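Local coordinates for CzcP cation efflux P1-ATPase (Ralstonia metallidurans, PDB 4U9R), which probably exports zinc from the cell at the cost of ATP as a P-type ATPase, the piece described here being its cadmium-binding N-terminal extension, a ferredoxin-like domain, at residues E46-L49 with S50-G54; A81-L85 with A86-E90; D150-A154 with A155-Q159. All coordinates share one frame; numbering follows the deposited sequence.

Contact 1: residues E46-L49 with S50-G54; sequences ERLL and SELRG
Ser50 returns twice to Glu46 O, once through its backbone and once through its side chain. The amide makes the i to i+4 bond of helix 43-53, Ser50 N to Glu46 O at 2.8 Å, and Glu51 N, Leu52 N and Arg53 N repeat the step onto the carbonyls of Arg47, Leu48 and Leu49. Ser50 OG also donates to Glu46 O, 2.9 Å away; its first torsion of 65° sets the hydroxyl between the backbone N and the carbonyl carbon, from where it turns back along the helix. The two donors approach Glu46 O from opposite faces of the carbonyl plane.

Apolar contact runs along the inner side of the helix. Leu48 and Leu52 stand side by side and point the same way, their CD1 atoms 4.0 Å apart, and both reach helix 85-102, Leu48 at Ile99 and Leu52 at Val92. Leu49 packs instead on Ala61 and Ile63 of strand 58-64.

The charged ends are held from outside the segment. The extended Arg53 chain (chi1 -70°) runs beside Leu49 and lays one guanidinium face over Leu49 CB, 3.8 Å from Arg53 NH2, while that same nitrogen donates to Ala61 O. Arg47 NH1 hydrogen-bonds OE2 of Glu146, which lies in the second half of the chain and is a ligand of a bound cadmium, and the Arg47 guanidinium makes a cation-pi contact with Phe103.

This short run of helix thus separates its chemistries: leucines face the domain interior, a serine hydroxyl is tied to its own backbone, and Arg47 probably helps to orient a metal-binding carboxylate.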
ATOM      1  N   GLU A  46      -0.601   4.297   4.745  1.00 40.26           N
ATOM      2  CA  GLU A  46      -0.183   4.466   6.164  1.00 40.76           C
ATOM      3  C   GLU A  46       1.321   4.420   6.334  1.00 35.80           C
ATOM      4  O   GLU A  46       1.887   5.160   7.161  1.00 32.50           O
ATOM      5  CB  GLU A  46      -0.798   3.369   7.075  1.00 47.14           C
ATOM      6  CG  GLU A  46      -0.475   3.495   8.574  1.00 56.08           C
ATOM      7  CD  GLU A  46      -0.716   2.206   9.394  1.00 65.40           C
ATOM      8  OE1 GLU A  46      -1.610   2.191  10.276  1.00 52.86           O
ATOM      9  OE2 GLU A  46       0.003   1.202   9.176  1.00 73.64           O
ATOM     10  N   ARG A  47       1.986   3.523   5.616  1.00 34.52           N
ATOM     11  CA  ARG A  47       3.452   3.517   5.662  1.00 37.52           C
ATOM     12  C   ARG A  47       3.995   4.903   5.269  1.00 35.39           C
ATOM     13  O   ARG A  47       4.846   5.468   5.955  1.00 35.35           O
ATOM     14  CB  ARG A  47       4.057   2.473   4.739  1.00 38.81           C
ATOM     15  CG  ARG A  47       4.347   1.149   5.405  1.00 45.79           C
ATOM     16  CD  ARG A  47       5.020   0.134   4.458  1.00 47.55           C
ATOM     17  NE  ARG A  47       4.699  -1.230   4.887  1.00 50.07           N
ATOM     18  CZ  ARG A  47       3.768  -2.027   4.351  1.00 50.20           C
ATOM     19  NH1 ARG A  47       3.081  -1.686   3.266  1.00 44.04           N
ATOM     20  NH2 ARG A  47       3.559  -3.218   4.891  1.00 55.91           N
ATOM     21  N   LEU A  48       3.486   5.426   4.160  1.00 32.11           N
ATOM     22  CA  LEU A  48       3.903   6.723   3.638  1.00 31.93           C
ATOM     23  C   LEU A  48       3.616   7.817   4.647  1.00 31.33           C
ATOM     24  O   LEU A  48       4.500   8.575   5.007  1.00 28.21           O
ATOM     25  CB  LEU A  48       3.199   7.018   2.321  1.00 32.72           C
ATOM     26  CG  LEU A  48       3.407   8.381   1.656  1.00 36.46           C
ATOM     27  CD1 LEU A  48       4.864   8.693   1.512  1.00 37.54           C
ATOM     28  CD2 LEU A  48       2.780   8.362   0.272  1.00 38.80           C
ATOM     29  N   LEU A  49       2.385   7.885   5.125  1.00 30.99           N
ATOM     30  CA  LEU A  49       2.007   8.936   6.065  1.00 31.67           C
ATOM     31  C   LEU A  49       2.779   8.854   7.367  1.00 30.87           C
ATOM     32  O   LEU A  49       3.273   9.863   7.827  1.00 28.93           O
ATOM     33  CB  LEU A  49       0.515   8.927   6.370  1.00 33.12           C
ATOM     34  CG  LEU A  49      -0.451   9.272   5.233  1.00 36.39           C
ATOM     35  CD1 LEU A  49      -1.891   9.044   5.689  1.00 40.44           C
ATOM     36  CD2 LEU A  49      -0.279  10.678   4.804  1.00 37.79           C
ATOM     37  N   SER A  50       2.927   7.672   7.944  1.00 30.50           N
ATOM     38  CA  SER A  50       3.630   7.565   9.251  1.00 32.43           C
ATOM     39  C   SER A  50       5.135   7.873   9.138  1.00 31.72           C
ATOM     40  O   SER A  50       5.750   8.495  10.044  1.00 31.30           O
ATOM     41  CB  SER A  50       3.373   6.195   9.920  1.00 29.69           C
ATOM     42  OG  SER A  50       3.930   5.130   9.161  1.00 32.13           O
ATOM     43  N   GLU A  51       5.721   7.503   8.026  1.00 31.51           N
ATOM     44  CA  GLU A  51       7.110   7.897   7.754  1.00 33.79           C
ATOM     45  C   GLU A  51       7.235   9.387   7.572  1.00 34.09           C
ATOM     46  O   GLU A  51       8.141   9.986   8.134  1.00 33.23           O
ATOM     47  CB  GLU A  51       7.684   7.151   6.558  1.00 36.11           C
ATOM     48  CG  GLU A  51       7.914   5.687   6.904  1.00 46.99           C
ATOM     49  CD  GLU A  51       8.594   4.882   5.807  1.00 52.47           C
ATOM     50  OE1 GLU A  51       9.306   5.472   4.959  1.00 55.35           O
ATOM     51  OE2 GLU A  51       8.407   3.643   5.814  1.00 58.75           O
ATOM     52  N   LEU A  52       6.297  10.016   6.860  1.00 31.73           N
ATOM     53  CA  LEU A  52       6.362  11.479   6.728  1.00 31.32           C
ATOM     54  C   LEU A  52       6.197  12.192   8.040  1.00 31.63           C
ATOM     55  O   LEU A  52       6.837  13.218   8.243  1.00 27.64           O
ATOM     56  CB  LEU A  52       5.342  12.007   5.765  1.00 33.03           C
ATOM     57  CG  LEU A  52       5.650  11.677   4.304  1.00 36.75           C
ATOM     58  CD1 LEU A  52       4.515  12.200   3.446  1.00 38.10           C
ATOM     59  CD2 LEU A  52       6.979  12.296   3.877  1.00 36.44           C
ATOM     60  N   ARG A  53       5.339  11.670   8.934  1.00 28.22           N
ATOM     61  CA  ARG A  53       5.089  12.337  10.197  1.00 28.25           C
ATOM     62  C   ARG A  53       6.310  12.384  11.123  1.00 28.13           C
ATOM     63  O   ARG A  53       6.475  13.295  11.966  1.00 29.82           O
ATOM     64  CB  ARG A  53       3.907  11.689  10.915  1.00 27.26           C
ATOM     65  CG  ARG A  53       2.575  11.967  10.239  1.00 29.73           C
ATOM     66  CD  ARG A  53       1.406  11.583  11.137  1.00 30.34           C
ATOM     67  NE  ARG A  53       0.168  11.440  10.386  1.00 30.36           N
ATOM     68  CZ  ARG A  53      -0.379  10.278  10.027  1.00 31.45           C
ATOM     69  NH1 ARG A  53       0.183   9.118  10.325  1.00 31.23           N
ATOM     70  NH2 ARG A  53      -1.496  10.285   9.341  1.00 31.08           N
ATOM     71  N   GLY A  54       7.169  11.407  10.938  1.00 28.97           N
ATOM     72  CA  GLY A  54       8.432  11.351  11.603  1.00 31.05           C
ATOM     73  C   GLY A  54       9.502  12.324  11.174  1.00 33.18           C
ATOM     74  O   GLY A  54      10.521  12.378  11.862  1.00 33.89           O
TER

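Contact 2: residues A81-L85 with A86-E90; sequences AAISL and ARIRE
Leu85 O takes the amide of Arg89 in the shortest hydrogen bond of this turn, 2.9 Å from N to O, with the donor nearly along the C=O axis and the N-H...O angle at 168°. One residue earlier, Ser84 O receives Ile88 N at 3.0 Å. Ser84 is the N-cap of helix 85-102, and its side chain works on the same turn: a chi1 of 67° swings OG over the helix start, where it accepts from Arg87 N over 3.2 Å. The bond is somewhat bent, and the hydroxyl also lies close against Arg87 CB.

Before the cap, Ile83 turns its side chain toward the helix and crosses that of Arg87 at about a right angle. Ile83 CG1 comes within 3.4 Å of Arg87 CG, touching only the aliphatic root of the arginine; a bend at chi2 (63°) then takes the guanidinium away. The tip of Ile83, CD1, is 4.2 Å from Ile88 CB. Leu85 meets two partners one turn on: its CD1 approaches Ile88 CG2, and its CG lies 3.7 Å from Arg89 NH1, reached because the arginine chain is bent at chi3.

Ile88 is the buried member and, with Leu85, rests on Leu26 of strand 24-29 and Tyr78 of strand 73-78; Ile83 also touches Tyr78. The arrangement is a serine N-cap closed by a hydrophobic staple between Ile83 (N') and Ile88 (N4), and it starts helix 85-102 after strand 73-78 in the first ferredoxin-like half of the chain.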
ATOM      1  N   ALA A  81       9.302  27.784   7.698  1.00 48.92           N
ATOM      2  CA  ALA A  81      10.520  28.306   8.326  1.00 52.21           C
ATOM      3  C   ALA A  81      11.493  27.173   8.587  1.00 54.25           C
ATOM      4  O   ALA A  81      12.691  27.385   8.642  1.00 59.52           O
ATOM      5  CB  ALA A  81      10.194  29.038   9.625  1.00 54.93           C
ATOM      6  N   ALA A  82      10.957  25.964   8.725  1.00 55.95           N
ATOM      7  CA  ALA A  82      11.734  24.769   8.998  1.00 49.70           C
ATOM      8  C   ALA A  82      12.131  24.004   7.743  1.00 48.73           C
ATOM      9  O   ALA A  82      13.091  23.226   7.772  1.00 46.56           O
ATOM     10  CB  ALA A  82      10.938  23.865   9.927  1.00 52.42           C
ATOM     11  N   ILE A  83      11.386  24.164   6.648  1.00 45.50           N
ATOM     12  CA  ILE A  83      11.667  23.375   5.439  1.00 39.35           C
ATOM     13  C   ILE A  83      11.101  24.058   4.223  1.00 37.35           C
ATOM     14  O   ILE A  83      10.025  24.654   4.291  1.00 40.15           O
ATOM     15  CB  ILE A  83      11.094  21.951   5.600  1.00 42.00           C
ATOM     16  CG1 ILE A  83      11.569  21.022   4.488  1.00 40.36           C
ATOM     17  CG2 ILE A  83       9.566  21.967   5.693  1.00 42.01           C
ATOM     18  CD1 ILE A  83      11.455  19.570   4.890  1.00 43.13           C
ATOM     19  N   SER A  84      11.832  24.025   3.116  1.00 35.51           N
ATOM     20  CA  SER A  84      11.379  24.677   1.913  1.00 34.19           C
ATOM     21  C   SER A  84      10.309  23.815   1.235  1.00 34.60           C
ATOM     22  O   SER A  84      10.211  22.619   1.511  1.00 35.19           O
ATOM     23  CB  SER A  84      12.548  24.907   0.983  1.00 35.95           C
ATOM     24  OG  SER A  84      13.074  23.697   0.479  1.00 35.38           O
ATOM     25  N   LEU A  85       9.524  24.403   0.349  1.00 33.81           N
ATOM     26  CA  LEU A  85       8.559  23.625  -0.403  1.00 33.03           C
ATOM     27  C   LEU A  85       9.247  22.540  -1.240  1.00 33.68           C
ATOM     28  O   LEU A  85       8.833  21.381  -1.244  1.00 33.74           O
ATOM     29  CB  LEU A  85       7.723  24.522  -1.290  1.00 31.14           C
ATOM     30  CG  LEU A  85       6.801  23.785  -2.264  1.00 31.06           C
ATOM     31  CD1 LEU A  85       5.908  22.732  -1.615  1.00 31.80           C
ATOM     32  CD2 LEU A  85       5.961  24.825  -2.975  1.00 31.35           C
ATOM     33  N   ALA A  86      10.292  22.922  -1.952  1.00 31.26           N
ATOM     34  CA  ALA A  86      11.088  21.975  -2.747  1.00 33.94           C
ATOM     35  C   ALA A  86      11.508  20.731  -1.985  1.00 31.81           C
ATOM     36  O   ALA A  86      11.420  19.620  -2.479  1.00 32.11           O
ATOM     37  CB  ALA A  86      12.352  22.677  -3.246  1.00 35.66           C
ATOM     38  N   ARG A  87      11.962  20.953  -0.770  1.00 32.94           N
ATOM     39  CA  ARG A  87      12.463  19.920   0.111  1.00 35.57           C
ATOM     40  C   ARG A  87      11.326  19.063   0.729  1.00 33.81           C
ATOM     41  O   ARG A  87      11.440  17.840   0.780  1.00 30.67           O
ATOM     42  CB  ARG A  87      13.326  20.596   1.202  1.00 40.66           C
ATOM     43  CG  ARG A  87      13.858  19.674   2.295  1.00 52.48           C
ATOM     44  CD  ARG A  87      14.795  18.602   1.761  1.00 60.32           C
ATOM     45  NE  ARG A  87      14.966  17.508   2.714  1.00 69.81           N
ATOM     46  CZ  ARG A  87      15.888  17.465   3.678  1.00 83.09           C
ATOM     47  NH1 ARG A  87      16.758  18.463   3.852  1.00 86.26           N
ATOM     48  NH2 ARG A  87      15.937  16.405   4.483  1.00 84.76           N
ATOM     49  N   ILE A  88      10.212  19.666   1.155  1.00 31.68           N
ATOM     50  CA  ILE A  88       9.110  18.839   1.645  1.00 29.42           C
ATOM     51  C   ILE A  88       8.557  17.975   0.499  1.00 26.64           C
ATOM     52  O   ILE A  88       8.366  16.765   0.661  1.00 27.29           O
ATOM     53  CB  ILE A  88       8.046  19.615   2.458  1.00 30.44           C
ATOM     54  CG1 ILE A  88       7.058  18.657   3.107  1.00 34.84           C
ATOM     55  CG2 ILE A  88       7.249  20.550   1.602  1.00 32.11           C
ATOM     56  CD1 ILE A  88       7.667  17.592   3.977  1.00 35.44           C
ATOM     57  N   ARG A  89       8.405  18.538  -0.684  1.00 26.00           N
ATOM     58  CA  ARG A  89       7.837  17.766  -1.799  1.00 26.89           C
ATOM     59  C   ARG A  89       8.771  16.590  -2.212  1.00 30.93           C
ATOM     60  O   ARG A  89       8.316  15.491  -2.551  1.00 30.96           O
ATOM     61  CB  ARG A  89       7.523  18.686  -2.976  1.00 25.72           C
ATOM     62  CG  ARG A  89       6.988  17.964  -4.199  1.00 27.72           C
ATOM     63  CD  ARG A  89       6.641  18.913  -5.338  1.00 30.04           C
ATOM     64  NE  ARG A  89       7.816  19.650  -5.792  1.00 30.54           N
ATOM     65  CZ  ARG A  89       7.952  20.966  -5.833  1.00 32.14           C
ATOM     66  NH1 ARG A  89       6.988  21.802  -5.436  1.00 32.78           N
ATOM     67  NH2 ARG A  89       9.092  21.461  -6.270  1.00 32.05           N
ATOM     68  N   GLU A  90      10.076  16.822  -2.155  1.00 33.82           N
ATOM     69  CA  GLU A  90      11.074  15.790  -2.458  1.00 36.11           C
ATOM     70  C   GLU A  90      11.002  14.650  -1.463  1.00 32.47           C
ATOM     71  O   GLU A  90      11.056  13.471  -1.835  1.00 33.88           O
ATOM     72  CB  GLU A  90      12.490  16.423  -2.489  1.00 40.00           C
ATOM     73  CG  GLU A  90      13.673  15.467  -2.644  1.00 48.28           C
ATOM     74  CD  GLU A  90      14.990  16.217  -2.887  1.00 59.72           C
ATOM     75  OE1 GLU A  90      15.681  16.576  -1.896  1.00 61.03           O
ATOM     76  OE2 GLU A  90      15.306  16.491  -4.069  1.00 66.61           O
TER

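Contact 3: residues D150-A154 with A155-Q159; sequences DRISA and AGIEQ
Ala155, first in the segment 155-159, lays its CB 3.9 Å from Ser153 OG, at the mouth of helix 154-162. Gly156 follows and turns its amide straight at that hydroxyl: Gly156 N to Ser153 OG is 3.5 Å, a long and weak bond, though the N-H...O angle is 174°. Ser153 is the N-cap, and its chi1 of 67° brings OG round to this amide.

Ile157, the buried residue of the segment, is met by several groups. Its amide donates to Ser153 O at 3.2 Å, in a bent bond. Its CD1 reaches back past the cap to Ile152 CG2, the two side chains crossing at about a right angle, and the 3.4 Å between these methyls is tighter than ordinary van der Waals contact. Ile157 CG1 lies against Ser153 O, and the side chain also packs on Trp108 of strand 103-109, which Ala154 touches as well.

Glu158 makes a sounder backbone bond, its N 2.9 Å from Ala154 O. Glu158 CB passes Ala154 O at 3.7 Å, and the side chain touches Trp108.

A weak serine cap is therefore accompanied by close, possibly strained, apolar contact: Ile152 (N') and Ile157 (N4) form a hydrophobic staple across the cap, from loop to helix, while Ala154 and Ile157 press that first turn against the sheet.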
ATOM      1  N   ASP A 150      11.815  -7.758  -2.370  1.00 80.95           N
ATOM      2  CA  ASP A 150      13.210  -8.180  -2.270  1.00 88.66           C
ATOM      3  C   ASP A 150      13.310  -9.631  -1.796  1.00 93.42           C
ATOM      4  O   ASP A 150      14.347 -10.273  -1.981  1.00 90.48           O
ATOM      5  CB  ASP A 150      14.013  -7.246  -1.344  1.00 92.59           C
ATOM      6  CG  ASP A 150      14.231  -5.851  -1.944  1.00 94.09           C
ATOM      7  OD1 ASP A 150      14.519  -5.743  -3.158  1.00 99.64           O
ATOM      8  OD2 ASP A 150      14.124  -4.860  -1.192  1.00 90.24           O
ATOM      9  N   ARG A 151      12.239 -10.142  -1.188  1.00 98.03           N
ATOM     10  CA  ARG A 151      12.192 -11.538  -0.743  1.00100.15           C
ATOM     11  C   ARG A 151      11.436 -12.437  -1.721  1.00 98.18           C
ATOM     12  O   ARG A 151      11.846 -13.574  -1.950  1.00109.23           O
ATOM     13  CB  ARG A 151      11.584 -11.644   0.660  1.00101.47           C
ATOM     14  CG  ARG A 151      12.602 -11.515   1.788  1.00102.97           C
ATOM     15  CD  ARG A 151      11.947 -11.026   3.071  1.00106.70           C
ATOM     16  NE  ARG A 151      12.736 -11.335   4.266  1.00109.19           N
ATOM     17  CZ  ARG A 151      12.459 -12.293   5.155  1.00112.55           C
ATOM     18  NH1 ARG A 151      11.394 -13.080   5.022  1.00108.70           N
ATOM     19  NH2 ARG A 151      13.263 -12.468   6.203  1.00114.05           N
ATOM     20  N   ILE A 152      10.341 -11.935  -2.290  1.00 90.79           N
ATOM     21  CA  ILE A 152       9.457 -12.744  -3.138  1.00 88.67           C
ATOM     22  C   ILE A 152       8.867 -11.873  -4.249  1.00 83.91           C
ATOM     23  O   ILE A 152       8.848 -10.649  -4.132  1.00 88.98           O
ATOM     24  CB  ILE A 152       8.326 -13.377  -2.277  1.00 94.04           C
ATOM     25  CG1 ILE A 152       8.884 -14.434  -1.306  1.00103.47           C
ATOM     26  CG2 ILE A 152       7.237 -14.025  -3.121  1.00 95.73           C
ATOM     27  CD1 ILE A 152       9.491 -15.669  -1.951  1.00105.54           C
ATOM     28  N   SER A 153       8.428 -12.503  -5.336  1.00 76.17           N
ATOM     29  CA  SER A 153       7.656 -11.829  -6.384  1.00 75.72           C
ATOM     30  C   SER A 153       6.252 -12.438  -6.485  1.00 74.29           C
ATOM     31  O   SER A 153       5.932 -13.391  -5.785  1.00 74.20           O
ATOM     32  CB  SER A 153       8.376 -11.929  -7.735  1.00 76.43           C
ATOM     33  OG  SER A 153       8.407 -13.267  -8.211  1.00 78.91           O
ATOM     34  N   ALA A 154       5.428 -11.883  -7.366  1.00 73.42           N
ATOM     35  CA  ALA A 154       4.082 -12.398  -7.611  1.00 78.48           C
ATOM     36  C   ALA A 154       4.096 -13.731  -8.383  1.00 82.23           C
ATOM     37  O   ALA A 154       3.211 -14.572  -8.189  1.00 87.55           O
ATOM     38  CB  ALA A 154       3.252 -11.365  -8.358  1.00 80.17           C
ATOM     39  N   ALA A 155       5.088 -13.920  -9.253  1.00 77.83           N
ATOM     40  CA  ALA A 155       5.249 -15.187  -9.967  1.00 72.22           C
ATOM     41  C   ALA A 155       5.478 -16.298  -8.956  1.00 71.78           C
ATOM     42  O   ALA A 155       4.844 -17.341  -9.030  1.00 73.26           O
ATOM     43  CB  ALA A 155       6.400 -15.110 -10.959  1.00 72.09           C
ATOM     44  N   GLY A 156       6.362 -16.048  -7.995  1.00 71.84           N
ATOM     45  CA  GLY A 156       6.588 -16.950  -6.875  1.00 73.60           C
ATOM     46  C   GLY A 156       5.390 -17.190  -5.957  1.00 80.29           C
ATOM     47  O   GLY A 156       5.314 -18.253  -5.320  1.00 80.49           O
ATOM     48  N   ILE A 157       4.483 -16.203  -5.861  1.00 75.03           N
ATOM     49  CA  ILE A 157       3.197 -16.362  -5.164  1.00 74.09           C
ATOM     50  C   ILE A 157       2.282 -17.303  -5.931  1.00 69.60           C
ATOM     51  O   ILE A 157       1.664 -18.183  -5.328  1.00 55.81           O
ATOM     52  CB  ILE A 157       2.406 -15.027  -4.986  1.00 78.13           C
ATOM     53  CG1 ILE A 157       3.216 -13.974  -4.208  1.00 77.76           C
ATOM     54  CG2 ILE A 157       1.063 -15.281  -4.296  1.00 72.85           C
ATOM     55  CD1 ILE A 157       3.912 -14.491  -2.965  1.00 79.77           C
ATOM     56  N   GLU A 158       2.179 -17.091  -7.244  1.00 73.25           N
ATOM     57  CA  GLU A 158       1.348 -17.937  -8.095  1.00 82.08           C
ATOM     58  C   GLU A 158       1.835 -19.392  -8.087  1.00 85.32           C
ATOM     59  O   GLU A 158       1.026 -20.314  -7.963  1.00 82.54           O
ATOM     60  CB  GLU A 158       1.279 -17.393  -9.530  1.00 86.85           C
ATOM     61  CG  GLU A 158       0.501 -18.306 -10.488  1.00 93.89           C
ATOM     62  CD  GLU A 158      -0.187 -17.579 -11.633  1.00 97.06           C
ATOM     63  OE1 GLU A 158      -0.097 -16.336 -11.716  1.00105.30           O
ATOM     64  OE2 GLU A 158      -0.834 -18.263 -12.456  1.00100.86           O
ATOM     65  N   GLN A 159       3.151 -19.581  -8.205  1.00 90.79           N
ATOM     66  CA  GLN A 159       3.764 -20.914  -8.202  1.00 92.17           C
ATOM     67  C   GLN A 159       3.530 -21.638  -6.873  1.00 85.78           C
ATOM     68  O   GLN A 159       3.340 -22.847  -6.863  1.00 80.02           O
ATOM     69  CB  GLN A 159       5.275 -20.844  -8.498  1.00 99.92           C
ATOM     70  CG  GLN A 159       5.655 -20.278  -9.867  1.00106.87           C
ATOM     71  CD  GLN A 159       5.273 -21.177 -11.031  1.00114.72           C
ATOM     72  OE1 GLN A 159       4.463 -20.796 -11.881  1.00116.25           O
ATOM     73  NE2 GLN A 159       5.856 -22.375 -11.079  1.00115.80           N
TER

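Overall arrangement
Contacts 1, 2 and 3 follow one another along the chain, which folds as two ferredoxin-like halves, each beta-alpha-beta-beta-alpha with a three-stranded antiparallel sheet. The first two contacts share the first half: contact 1 lies within helix 43-53 and contact 2 opens helix 85-102. They are about 16 Å apart between centres and about 5 Å between nearest atoms. Contact 3 begins helix 154-162 of the second half, about 26 Å from contact 1 and about 37 Å from contact 2 between centres. Contacts 2 and 3 mark equivalent strand-to-helix junctions, whereas contact 1 lies near the cadmium site of Asp42, Cys44, His105 and Glu146, which draws ligands from both halves.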